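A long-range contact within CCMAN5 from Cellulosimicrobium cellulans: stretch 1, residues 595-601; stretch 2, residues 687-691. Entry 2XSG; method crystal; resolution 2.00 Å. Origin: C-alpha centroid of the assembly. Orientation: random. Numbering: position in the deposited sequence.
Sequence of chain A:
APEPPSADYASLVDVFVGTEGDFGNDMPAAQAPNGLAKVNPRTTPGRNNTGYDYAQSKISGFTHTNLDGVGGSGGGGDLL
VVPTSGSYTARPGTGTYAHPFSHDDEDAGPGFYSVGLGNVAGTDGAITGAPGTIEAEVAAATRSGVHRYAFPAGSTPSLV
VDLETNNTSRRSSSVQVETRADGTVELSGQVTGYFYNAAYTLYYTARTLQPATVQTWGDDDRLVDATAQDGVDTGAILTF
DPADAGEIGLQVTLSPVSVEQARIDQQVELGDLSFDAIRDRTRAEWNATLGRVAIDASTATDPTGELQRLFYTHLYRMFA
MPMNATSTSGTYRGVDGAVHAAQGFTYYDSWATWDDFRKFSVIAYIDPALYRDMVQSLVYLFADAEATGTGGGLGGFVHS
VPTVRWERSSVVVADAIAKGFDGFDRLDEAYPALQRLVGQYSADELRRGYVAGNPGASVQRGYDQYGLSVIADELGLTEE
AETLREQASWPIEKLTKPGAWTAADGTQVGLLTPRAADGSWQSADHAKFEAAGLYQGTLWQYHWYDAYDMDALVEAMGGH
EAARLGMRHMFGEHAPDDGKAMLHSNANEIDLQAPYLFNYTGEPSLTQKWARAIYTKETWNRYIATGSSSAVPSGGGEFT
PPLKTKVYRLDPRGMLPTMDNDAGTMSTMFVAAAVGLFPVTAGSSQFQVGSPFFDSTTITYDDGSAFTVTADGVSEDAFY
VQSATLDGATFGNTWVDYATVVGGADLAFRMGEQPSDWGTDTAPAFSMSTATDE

Stretch 1 (595-601) PYLFNYT
Stretch 2 687-691: FQVGS

How do the two backbones lie against each other? Stretch 1 enters in a 3-10 segment that begins earlier in the chain, with Pro595 (phi/psi -61/-25) and Tyr596 (-91/4), and Leu597 to Tyr600 continue with helical phi/psi values of -83/-12, -62/-27, -59/-31 and -85/-21. The turn is held by Tyr600 N donating to Leu597 O at 2.9 Å, with a weak bond from Thr601 N to Phe598 O at 3.1 Å. Stretch 2 is extended through Phe687 (-131/139), Gln688 (-90/139) and Val689 (-77/133), then leaves the strand at Gly690 (-116/-127) and Ser691 (-127/87). The closest CA pair is Tyr596 with Gln688, at 6.8 Å between their CA atoms. No backbone-to-backbone hydrogen bond crosses the gap; side chains of stretch 1 meet both the side chain of Gln688 and the backbone of Val689 and Gly690, and 276 Å² is buried, both sides summed.

What does Tyr596 contribute, when its neighbour Pro595 makes no contact? Its CA-to-CB bond points toward stretch 2, and chi1 -60° (m) with chi2 87° sets the ring across the strand, its edge beside Gly690. Tyr596 CB lies 4.3 Å from Gln688 CB, while the ring meets the following residues edge-on: CD2 is 4.3 Å from Val689 O, and CE2 is 3.9 Å from Gly690 CA. Glycine matters to this fit, because an ideal CB on Gly690 would stand 2.9 Å from Tyr596 CE2, a clash. Beyond the ring, a water joins the stretches, accepting from Ser691 N at 3.0 Å and making a weak 3.4 Å bond with Tyr596 OH.

Why does Asn599 form the polar centre, after Leu597 and Phe598 pass without touching stretch 2? Leu597 (chi1 -54°, m; chi2 -177°, t) points away, and Phe598 (chi1 -70°, m; chi2 107°) is out of reach. One turn on from Tyr596, Asn599 points toward the strand with chi1 -74° (m) and chi2 -3°, and its amide nitrogen has two protons to give. Asn599 ND2 donates to Val689 O at 3.0 Å with an N-H...O angle of 169°, and to Gln688 OE1 at 2.9 Å with an angle of 163°. Both bonds are nearly straight, so a single buried amide engages a strand carbonyl and a side-chain carbonyl together. A second water lies 2.9 Å from Asn599 OD1 and 3.0 Å from Val689 O, within reach of both acceptors.

How does Gln688 reach both Asn599 and Tyr600? Its CA-to-CB bond points toward stretch 1, and chi1 -69° (m), chi2 -72° (m) and chi3 -38° fold the side chain so that its amide lies between the two residues. It has the largest covered area of the contact, 95 Å². Tyr600 starts sideways, but chi1 -67° (m) and chi2 80° bring its end nearer, leaving Tyr600 OH 3.1 Å from Gln688 NE2. Thr601 (-100/17; chi1 57°, p) closes the stretch out of reach, while across the contact the CA-to-CB bonds of Phe687 (chi1 -62°, m) and Val689 (chi1 168°, t) point away.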

# COMPACT_ATOMS: atom_id res chain seq x y z
N PRO A 595 5.98 6.05 17.83
CA PRO A 595 7.18 6.88 17.98
C PRO A 595 6.92 8.37 18.11
O PRO A 595 7.74 9.07 18.68
CB PRO A 595 7.98 6.60 16.70
CG PRO A 595 7.50 5.24 16.26
CD PRO A 595 6.09 5.14 16.67
N TYR A 596 5.79 8.83 17.58
CA TYR A 596 5.45 10.24 17.63
C TYR A 596 4.64 10.64 18.88
O TYR A 596 4.23 11.79 19.00
CB TYR A 596 4.70 10.65 16.36
CG TYR A 596 5.50 10.43 15.09
CD1 TYR A 596 5.47 9.20 14.43
CD2 TYR A 596 6.29 11.45 14.55
CE1 TYR A 596 6.22 8.98 13.27
CE2 TYR A 596 7.04 11.24 13.39
CZ TYR A 596 6.99 10.01 12.76
OH TYR A 596 7.73 9.81 11.61
N LEU A 597 4.41 9.70 19.80
CA LEU A 597 3.62 10.04 20.99
C LEU A 597 4.39 10.71 22.12
O LEU A 597 3.80 11.23 23.07
CB LEU A 597 2.84 8.82 21.50
CG LEU A 597 1.96 8.16 20.42
CD1 LEU A 597 1.16 7.01 21.00
CD2 LEU A 597 1.04 9.18 19.76
N PHE A 598 5.72 10.71 22.02
CA PHE A 598 6.55 11.43 22.98
C PHE A 598 6.27 12.94 22.96
O PHE A 598 6.47 13.60 23.99
CB PHE A 598 8.03 11.13 22.76
CG PHE A 598 8.43 9.73 23.14
CD1 PHE A 598 8.73 8.79 22.14
CD2 PHE A 598 8.51 9.35 24.48
CE1 PHE A 598 9.14 7.49 22.48
CE2 PHE A 598 8.92 8.06 24.83
CZ PHE A 598 9.22 7.12 23.82
N ASN A 599 5.81 13.45 21.82
CA ASN A 599 5.35 14.84 21.70
C ASN A 599 4.20 15.13 22.67
O ASN A 599 4.04 16.25 23.13
CB ASN A 599 4.85 15.12 20.27
CG ASN A 599 5.96 15.24 19.24
OD1 ASN A 599 7.14 15.17 19.56
ND2 ASN A 599 5.56 15.42 17.98
N TYR A 600 3.41 14.11 22.96
CA TYR A 600 2.25 14.25 23.84
C TYR A 600 2.62 14.11 25.30
O TYR A 600 1.87 14.56 26.17
CB TYR A 600 1.19 13.20 23.52
CG TYR A 600 0.51 13.36 22.17
CD1 TYR A 600 1.14 12.92 20.99
CD2 TYR A 600 -0.77 13.90 22.07
CE1 TYR A 600 0.51 13.04 19.75
CE2 TYR A 600 -1.42 14.01 20.81
CZ TYR A 600 -0.77 13.56 19.67
OH TYR A 600 -1.36 13.68 18.43
N THR A 601 3.76 13.48 25.59
CA THR A 601 4.21 13.33 26.97
C THR A 601 5.25 14.35 27.37
O THR A 601 5.94 14.16 28.37
CB THR A 601 4.81 11.93 27.25
OG1 THR A 601 5.90 11.69 26.35
CG2 THR A 601 3.75 10.84 27.14
N PHE A 687 -0.87 17.14 11.92
CA PHE A 687 0.32 16.31 11.72
C PHE A 687 1.29 16.59 12.83
O PHE A 687 1.42 17.74 13.25
CB PHE A 687 0.95 16.58 10.36
CG PHE A 687 0.05 16.24 9.22
CD1 PHE A 687 -0.01 14.94 8.74
CD2 PHE A 687 -0.79 17.20 8.67
CE1 PHE A 687 -0.87 14.61 7.72
CE2 PHE A 687 -1.67 16.87 7.63
CZ PHE A 687 -1.70 15.57 7.15
N GLN A 688 1.93 15.54 13.34
CA GLN A 688 2.94 15.67 14.37
C GLN A 688 4.34 15.84 13.78
O GLN A 688 4.72 15.16 12.81
CB GLN A 688 2.92 14.46 15.32
CG GLN A 688 1.65 14.38 16.21
CD GLN A 688 1.64 15.45 17.30
OE1 GLN A 688 2.69 15.76 17.89
NE2 GLN A 688 0.46 16.01 17.58
N VAL A 689 5.12 16.74 14.40
CA VAL A 689 6.48 17.03 13.99
C VAL A 689 7.41 15.92 14.44
O VAL A 689 7.34 15.46 15.60
CB VAL A 689 6.95 18.39 14.56
CG1 VAL A 689 8.46 18.56 14.39
CG2 VAL A 689 6.21 19.54 13.86
N GLY A 690 8.27 15.46 13.52
CA GLY A 690 9.28 14.44 13.83
C GLY A 690 10.69 14.97 13.69
O GLY A 690 11.04 16.00 14.27
N SER A 691 11.50 14.26 12.91
CA SER A 691 12.88 14.65 12.64
C SER A 691 13.13 14.69 11.14
O SER A 691 13.57 13.69 10.55
CB SER A 691 13.84 13.67 13.34
OG SER A 691 15.21 14.00 13.09
O HOH W 1 10.01 12.36 11.18
O HOH W 2 9.13 16.40 17.86